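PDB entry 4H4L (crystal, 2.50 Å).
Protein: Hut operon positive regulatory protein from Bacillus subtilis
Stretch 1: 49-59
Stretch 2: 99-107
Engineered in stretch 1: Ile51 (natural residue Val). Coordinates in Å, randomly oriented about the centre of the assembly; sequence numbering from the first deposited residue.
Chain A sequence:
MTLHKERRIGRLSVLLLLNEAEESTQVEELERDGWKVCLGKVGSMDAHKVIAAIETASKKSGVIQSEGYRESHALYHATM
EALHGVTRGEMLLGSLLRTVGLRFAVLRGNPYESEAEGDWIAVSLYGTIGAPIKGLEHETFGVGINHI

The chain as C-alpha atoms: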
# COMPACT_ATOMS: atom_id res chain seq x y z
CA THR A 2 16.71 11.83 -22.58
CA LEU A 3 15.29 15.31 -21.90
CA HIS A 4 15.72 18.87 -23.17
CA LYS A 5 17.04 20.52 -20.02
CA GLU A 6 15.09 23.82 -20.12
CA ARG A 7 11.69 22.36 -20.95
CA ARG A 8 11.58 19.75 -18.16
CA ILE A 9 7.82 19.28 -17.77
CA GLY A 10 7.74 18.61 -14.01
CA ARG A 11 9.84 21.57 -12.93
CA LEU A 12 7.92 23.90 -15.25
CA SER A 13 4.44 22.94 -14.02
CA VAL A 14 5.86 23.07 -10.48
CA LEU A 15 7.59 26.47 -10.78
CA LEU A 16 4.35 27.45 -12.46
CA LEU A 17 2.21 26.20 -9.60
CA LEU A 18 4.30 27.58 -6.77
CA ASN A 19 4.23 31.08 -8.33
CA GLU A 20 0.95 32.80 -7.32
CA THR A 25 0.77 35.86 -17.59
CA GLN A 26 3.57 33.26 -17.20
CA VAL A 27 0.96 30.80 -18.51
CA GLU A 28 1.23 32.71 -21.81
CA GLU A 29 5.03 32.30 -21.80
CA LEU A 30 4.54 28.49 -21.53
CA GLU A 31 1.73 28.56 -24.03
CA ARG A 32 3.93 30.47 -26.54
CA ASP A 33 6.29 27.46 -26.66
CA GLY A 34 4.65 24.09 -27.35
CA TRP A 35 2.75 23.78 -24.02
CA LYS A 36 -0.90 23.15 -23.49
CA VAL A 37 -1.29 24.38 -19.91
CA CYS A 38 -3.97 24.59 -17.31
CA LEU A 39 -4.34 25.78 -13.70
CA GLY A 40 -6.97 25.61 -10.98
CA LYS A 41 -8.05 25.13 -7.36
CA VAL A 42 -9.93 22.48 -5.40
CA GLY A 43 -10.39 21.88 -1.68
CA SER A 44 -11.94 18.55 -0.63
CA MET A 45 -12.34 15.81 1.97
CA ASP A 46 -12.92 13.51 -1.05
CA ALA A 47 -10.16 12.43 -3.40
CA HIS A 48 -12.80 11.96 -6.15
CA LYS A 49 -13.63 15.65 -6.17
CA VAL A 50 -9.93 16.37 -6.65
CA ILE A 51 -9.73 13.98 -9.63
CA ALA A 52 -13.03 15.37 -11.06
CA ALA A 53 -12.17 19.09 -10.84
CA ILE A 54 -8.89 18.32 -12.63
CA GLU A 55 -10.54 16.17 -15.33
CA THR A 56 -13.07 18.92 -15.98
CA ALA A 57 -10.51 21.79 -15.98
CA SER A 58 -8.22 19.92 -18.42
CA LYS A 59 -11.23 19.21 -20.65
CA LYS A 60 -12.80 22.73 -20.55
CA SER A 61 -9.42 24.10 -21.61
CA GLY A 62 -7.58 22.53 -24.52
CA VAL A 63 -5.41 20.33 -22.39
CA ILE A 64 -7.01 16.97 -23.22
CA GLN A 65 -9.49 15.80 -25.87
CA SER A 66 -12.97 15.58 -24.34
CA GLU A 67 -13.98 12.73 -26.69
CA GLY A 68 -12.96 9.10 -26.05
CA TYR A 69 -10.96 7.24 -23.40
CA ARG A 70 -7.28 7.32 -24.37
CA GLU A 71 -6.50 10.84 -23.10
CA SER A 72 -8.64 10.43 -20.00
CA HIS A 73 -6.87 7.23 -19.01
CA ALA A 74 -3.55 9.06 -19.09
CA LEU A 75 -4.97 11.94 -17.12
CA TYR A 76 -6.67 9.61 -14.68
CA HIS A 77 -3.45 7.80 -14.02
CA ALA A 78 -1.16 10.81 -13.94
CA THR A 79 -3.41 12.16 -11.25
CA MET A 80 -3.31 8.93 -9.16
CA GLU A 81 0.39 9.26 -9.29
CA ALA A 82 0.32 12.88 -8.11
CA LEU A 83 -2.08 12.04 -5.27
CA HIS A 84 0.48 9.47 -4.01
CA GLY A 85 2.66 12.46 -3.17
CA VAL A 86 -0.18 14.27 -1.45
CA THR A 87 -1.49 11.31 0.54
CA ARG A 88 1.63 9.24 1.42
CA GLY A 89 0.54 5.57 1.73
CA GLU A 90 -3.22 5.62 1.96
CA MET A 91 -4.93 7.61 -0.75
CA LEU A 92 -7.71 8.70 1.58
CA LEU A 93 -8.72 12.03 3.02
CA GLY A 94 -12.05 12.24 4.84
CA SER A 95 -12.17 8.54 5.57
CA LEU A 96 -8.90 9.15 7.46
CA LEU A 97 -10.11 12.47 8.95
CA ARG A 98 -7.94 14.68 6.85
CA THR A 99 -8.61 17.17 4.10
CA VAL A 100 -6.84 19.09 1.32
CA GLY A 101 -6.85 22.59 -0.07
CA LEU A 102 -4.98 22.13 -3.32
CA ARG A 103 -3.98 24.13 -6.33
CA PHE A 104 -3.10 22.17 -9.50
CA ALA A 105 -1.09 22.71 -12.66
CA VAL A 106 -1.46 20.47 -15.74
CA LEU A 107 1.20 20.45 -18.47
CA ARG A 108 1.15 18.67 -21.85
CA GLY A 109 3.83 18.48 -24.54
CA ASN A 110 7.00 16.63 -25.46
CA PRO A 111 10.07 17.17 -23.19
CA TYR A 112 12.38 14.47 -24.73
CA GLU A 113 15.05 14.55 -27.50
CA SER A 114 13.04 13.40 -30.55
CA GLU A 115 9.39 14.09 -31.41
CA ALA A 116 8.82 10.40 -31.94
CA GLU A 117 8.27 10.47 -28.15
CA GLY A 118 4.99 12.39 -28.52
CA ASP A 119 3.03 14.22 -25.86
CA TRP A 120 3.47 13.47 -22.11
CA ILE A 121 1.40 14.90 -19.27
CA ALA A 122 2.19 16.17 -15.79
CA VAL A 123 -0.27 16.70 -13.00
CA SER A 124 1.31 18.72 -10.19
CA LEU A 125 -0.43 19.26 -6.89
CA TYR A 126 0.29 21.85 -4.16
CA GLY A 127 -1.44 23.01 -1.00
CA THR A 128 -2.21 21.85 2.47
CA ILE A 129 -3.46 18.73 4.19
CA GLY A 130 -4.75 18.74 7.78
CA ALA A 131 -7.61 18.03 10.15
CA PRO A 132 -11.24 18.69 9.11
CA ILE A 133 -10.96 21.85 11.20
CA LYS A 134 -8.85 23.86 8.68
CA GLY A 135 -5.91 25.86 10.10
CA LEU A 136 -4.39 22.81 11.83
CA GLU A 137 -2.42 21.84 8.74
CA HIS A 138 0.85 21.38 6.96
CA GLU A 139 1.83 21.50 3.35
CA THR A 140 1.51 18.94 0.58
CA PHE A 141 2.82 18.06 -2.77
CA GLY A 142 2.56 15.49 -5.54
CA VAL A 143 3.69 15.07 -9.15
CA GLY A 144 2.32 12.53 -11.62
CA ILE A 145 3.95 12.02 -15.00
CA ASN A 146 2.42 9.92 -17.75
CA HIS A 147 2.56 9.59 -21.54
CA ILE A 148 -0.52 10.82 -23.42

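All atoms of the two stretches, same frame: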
# COMPACT_ATOMS: atom_id res chain seq x y z
N LYS A 49 -13.42 14.26 -5.77
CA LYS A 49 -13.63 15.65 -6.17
C LYS A 49 -12.37 16.23 -6.73
O LYS A 49 -12.43 17.05 -7.66
CB LYS A 49 -14.08 16.52 -5.01
CG LYS A 49 -15.49 17.02 -5.17
CD LYS A 49 -16.35 16.58 -4.00
CE LYS A 49 -17.80 16.39 -4.44
NZ LYS A 49 -18.67 15.84 -3.36
N VAL A 50 -11.22 15.85 -6.16
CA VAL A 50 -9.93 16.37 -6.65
C VAL A 50 -9.66 15.87 -8.08
O VAL A 50 -9.29 16.62 -8.98
CB VAL A 50 -8.79 16.10 -5.64
CG1 VAL A 50 -7.41 16.29 -6.25
CG2 VAL A 50 -8.96 17.01 -4.40
N ILE A 51 -9.89 14.58 -8.31
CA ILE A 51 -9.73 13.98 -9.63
C ILE A 51 -10.68 14.65 -10.65
O ILE A 51 -10.27 14.96 -11.78
CB ILE A 51 -9.95 12.44 -9.53
CG1 ILE A 51 -8.91 11.82 -8.58
CG2 ILE A 51 -9.95 11.77 -10.90
CD1 ILE A 51 -9.24 10.41 -8.16
N ALA A 52 -11.92 14.88 -10.23
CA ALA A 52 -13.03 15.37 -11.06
C ALA A 52 -12.81 16.81 -11.52
O ALA A 52 -12.82 17.08 -12.73
CB ALA A 52 -14.34 15.27 -10.29
N ALA A 53 -12.61 17.72 -10.56
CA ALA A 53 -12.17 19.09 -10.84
C ALA A 53 -11.07 19.13 -11.91
O ALA A 53 -11.19 19.84 -12.92
CB ALA A 53 -11.68 19.78 -9.57
N ILE A 54 -10.03 18.33 -11.71
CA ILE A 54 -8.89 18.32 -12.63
C ILE A 54 -9.26 17.75 -13.99
O ILE A 54 -8.73 18.20 -14.98
CB ILE A 54 -7.68 17.57 -12.07
CG1 ILE A 54 -7.09 18.31 -10.86
CG2 ILE A 54 -6.61 17.43 -13.15
CD1 ILE A 54 -6.05 17.49 -10.11
N GLU A 55 -10.15 16.75 -14.05
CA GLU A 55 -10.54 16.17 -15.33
C GLU A 55 -11.29 17.25 -16.09
O GLU A 55 -10.98 17.55 -17.27
CB GLU A 55 -11.42 14.96 -15.13
CG GLU A 55 -11.69 14.12 -16.38
CD GLU A 55 -12.75 13.04 -16.17
OE1 GLU A 55 -13.30 12.90 -15.05
OE2 GLU A 55 -13.08 12.33 -17.13
N THR A 56 -12.27 17.85 -15.40
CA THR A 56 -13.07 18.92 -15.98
C THR A 56 -12.22 20.13 -16.42
O THR A 56 -12.36 20.57 -17.56
CB THR A 56 -14.26 19.32 -15.06
OG1 THR A 56 -15.04 18.16 -14.77
CG2 THR A 56 -15.16 20.34 -15.76
N ALA A 57 -11.33 20.64 -15.58
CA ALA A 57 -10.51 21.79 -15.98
C ALA A 57 -9.61 21.51 -17.18
O ALA A 57 -9.41 22.39 -18.00
CB ALA A 57 -9.70 22.33 -14.82
N SER A 58 -9.07 20.29 -17.28
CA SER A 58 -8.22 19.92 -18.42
C SER A 58 -9.05 19.70 -19.69
O SER A 58 -8.54 19.80 -20.82
CB SER A 58 -7.43 18.64 -18.12
OG SER A 58 -6.98 18.58 -16.78
N LYS A 59 -10.32 19.37 -19.51
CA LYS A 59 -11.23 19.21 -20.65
C LYS A 59 -11.81 20.54 -21.14
O LYS A 59 -11.89 20.78 -22.34
CB LYS A 59 -12.35 18.24 -20.30
CG LYS A 59 -12.03 16.77 -20.48
CD LYS A 59 -12.89 15.98 -19.50
CE LYS A 59 -13.48 14.71 -20.11
NZ LYS A 59 -12.47 13.62 -20.20
N THR A 99 -8.05 16.42 5.21
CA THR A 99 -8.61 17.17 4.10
C THR A 99 -7.53 17.99 3.43
O THR A 99 -6.49 18.26 4.05
CB THR A 99 -9.76 18.06 4.57
OG1 THR A 99 -10.44 18.58 3.43
CG2 THR A 99 -9.28 19.20 5.46
N VAL A 100 -7.77 18.33 2.16
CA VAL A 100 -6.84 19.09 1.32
C VAL A 100 -7.42 20.40 0.80
O VAL A 100 -8.59 20.50 0.47
CB VAL A 100 -6.41 18.30 0.08
CG1 VAL A 100 -5.51 17.13 0.44
CG2 VAL A 100 -7.62 17.81 -0.68
N GLY A 101 -6.57 21.41 0.72
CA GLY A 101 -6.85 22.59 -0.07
C GLY A 101 -5.73 22.60 -1.09
O GLY A 101 -4.57 22.95 -0.76
N LEU A 102 -6.04 22.18 -2.33
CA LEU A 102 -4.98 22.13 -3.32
C LEU A 102 -5.05 23.28 -4.31
O LEU A 102 -6.02 24.06 -4.34
CB LEU A 102 -4.97 20.79 -4.03
CG LEU A 102 -4.60 19.55 -3.20
CD1 LEU A 102 -4.63 18.33 -4.09
CD2 LEU A 102 -3.23 19.69 -2.56
N ARG A 103 -3.98 23.42 -5.07
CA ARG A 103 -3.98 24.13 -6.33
C ARG A 103 -3.28 23.13 -7.24
O ARG A 103 -2.40 22.43 -6.78
CB ARG A 103 -3.18 25.43 -6.25
CG ARG A 103 -3.14 26.21 -7.57
CD ARG A 103 -2.35 27.53 -7.50
NE ARG A 103 -2.20 28.14 -8.84
CZ ARG A 103 -1.35 29.13 -9.14
NH1 ARG A 103 -0.56 29.65 -8.21
NH2 ARG A 103 -1.30 29.59 -10.38
N PHE A 104 -3.68 23.08 -8.52
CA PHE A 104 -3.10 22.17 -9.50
C PHE A 104 -2.66 22.84 -10.81
O PHE A 104 -3.31 23.77 -11.32
CB PHE A 104 -4.07 21.00 -9.81
CG PHE A 104 -5.40 21.44 -10.35
CD1 PHE A 104 -5.62 21.51 -11.74
CD2 PHE A 104 -6.45 21.77 -9.49
CE1 PHE A 104 -6.85 21.93 -12.25
CE2 PHE A 104 -7.70 22.19 -9.99
CZ PHE A 104 -7.90 22.27 -11.37
N ALA A 105 -1.55 22.34 -11.35
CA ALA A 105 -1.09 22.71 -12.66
C ALA A 105 -1.17 21.46 -13.49
O ALA A 105 -0.90 20.38 -12.95
CB ALA A 105 0.34 23.16 -12.56
N VAL A 106 -1.54 21.58 -14.78
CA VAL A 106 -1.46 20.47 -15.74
C VAL A 106 -0.72 20.85 -17.03
O VAL A 106 -1.19 21.69 -17.79
CB VAL A 106 -2.84 19.94 -16.18
CG1 VAL A 106 -2.67 18.71 -17.07
CG2 VAL A 106 -3.73 19.64 -14.99
N LEU A 107 0.41 20.21 -17.27
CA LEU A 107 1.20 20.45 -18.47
C LEU A 107 1.15 19.30 -19.47
O LEU A 107 1.18 18.14 -19.07
CB LEU A 107 2.65 20.73 -18.12
CG LEU A 107 3.15 22.17 -18.12
CD1 LEU A 107 4.66 22.16 -18.18
CD2 LEU A 107 2.62 22.94 -19.32

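The centre of this contact is the ring of Phe104, which reaches from the strand to the helix. More of its surface is covered by the other stretch (84 Å²) than that of any other residue here. Its chi1 is p, and its CA-to-CB bond points toward the helix. Ile54 lies over one face of the ring. Ile54 CG1 is 3.6 Å from the centroid of the Phe104 ring and only 11° off the ring normal, a CH-pi contact. The closest atom pair, Ile54 CG1 to Phe104 CG, is also 3.6 Å. The CA-to-CB bond of Ile54 points sideways to the strand; with chi1 m and chi2 t, CG1 comes to lie over the ring. Ala57 meets the ring differently. Ala57 CB lies at the edge, near the ring plane, 3.9 Å from Phe104 CE1. The CB of Ala57 points toward the strand, and this small methyl packs against the ring edge.

The apolar contact extends along the strand in both directions from Phe104. Toward the start of the strand, Val50 bridges two residues. Val50 CG2 is 4.0 Å from Val100 CG2, and Val50 CG1 is 4.1 Å from Leu102 CD1. Branching at CB lets one short side chain touch both. Toward the strand's end, Ile54 CG2 is 4.1 Å from Val106 CG2, so Ile54 contacts both Phe104 and Val106.

The pattern follows the secondary structure. Val100, Leu102, Phe104 and Val106 alternate along the strand, and all point toward the helix. Val50, Ile54 and Ser58 recur about once per helical turn, and Ala53 and Ala57 add to the same side. The N-to-C directions differ by 44°, and the axes approach to 10.0 Å. The two stretches together bury 321 Å², and no hydrogen bond crosses between them. Apolar packing therefore dominates their direct contact. Gly101 has no side chain and takes no part. The engineered Ile51 is buried but does not touch the strand.

Ser58 begins the polar edge. Ser58 OG is 3.9 Å from Val106 CG2, but its hydrogen bond stays within the helix: Ser58 OG donates to Ile54 O at 2.5 Å. That bond satisfies the hydroxyl as a donor, so a small polar side chain can sit buried against a valine. Farther out, the polar groups lie clear of the strand. Thr56 OG1 donates to Ala52 O at 3.2 Å. Lys59 NZ and Glu55 OE2 form a salt bridge at 3.4 Å, with a weak hydrogen bond, one turn apart on the helix.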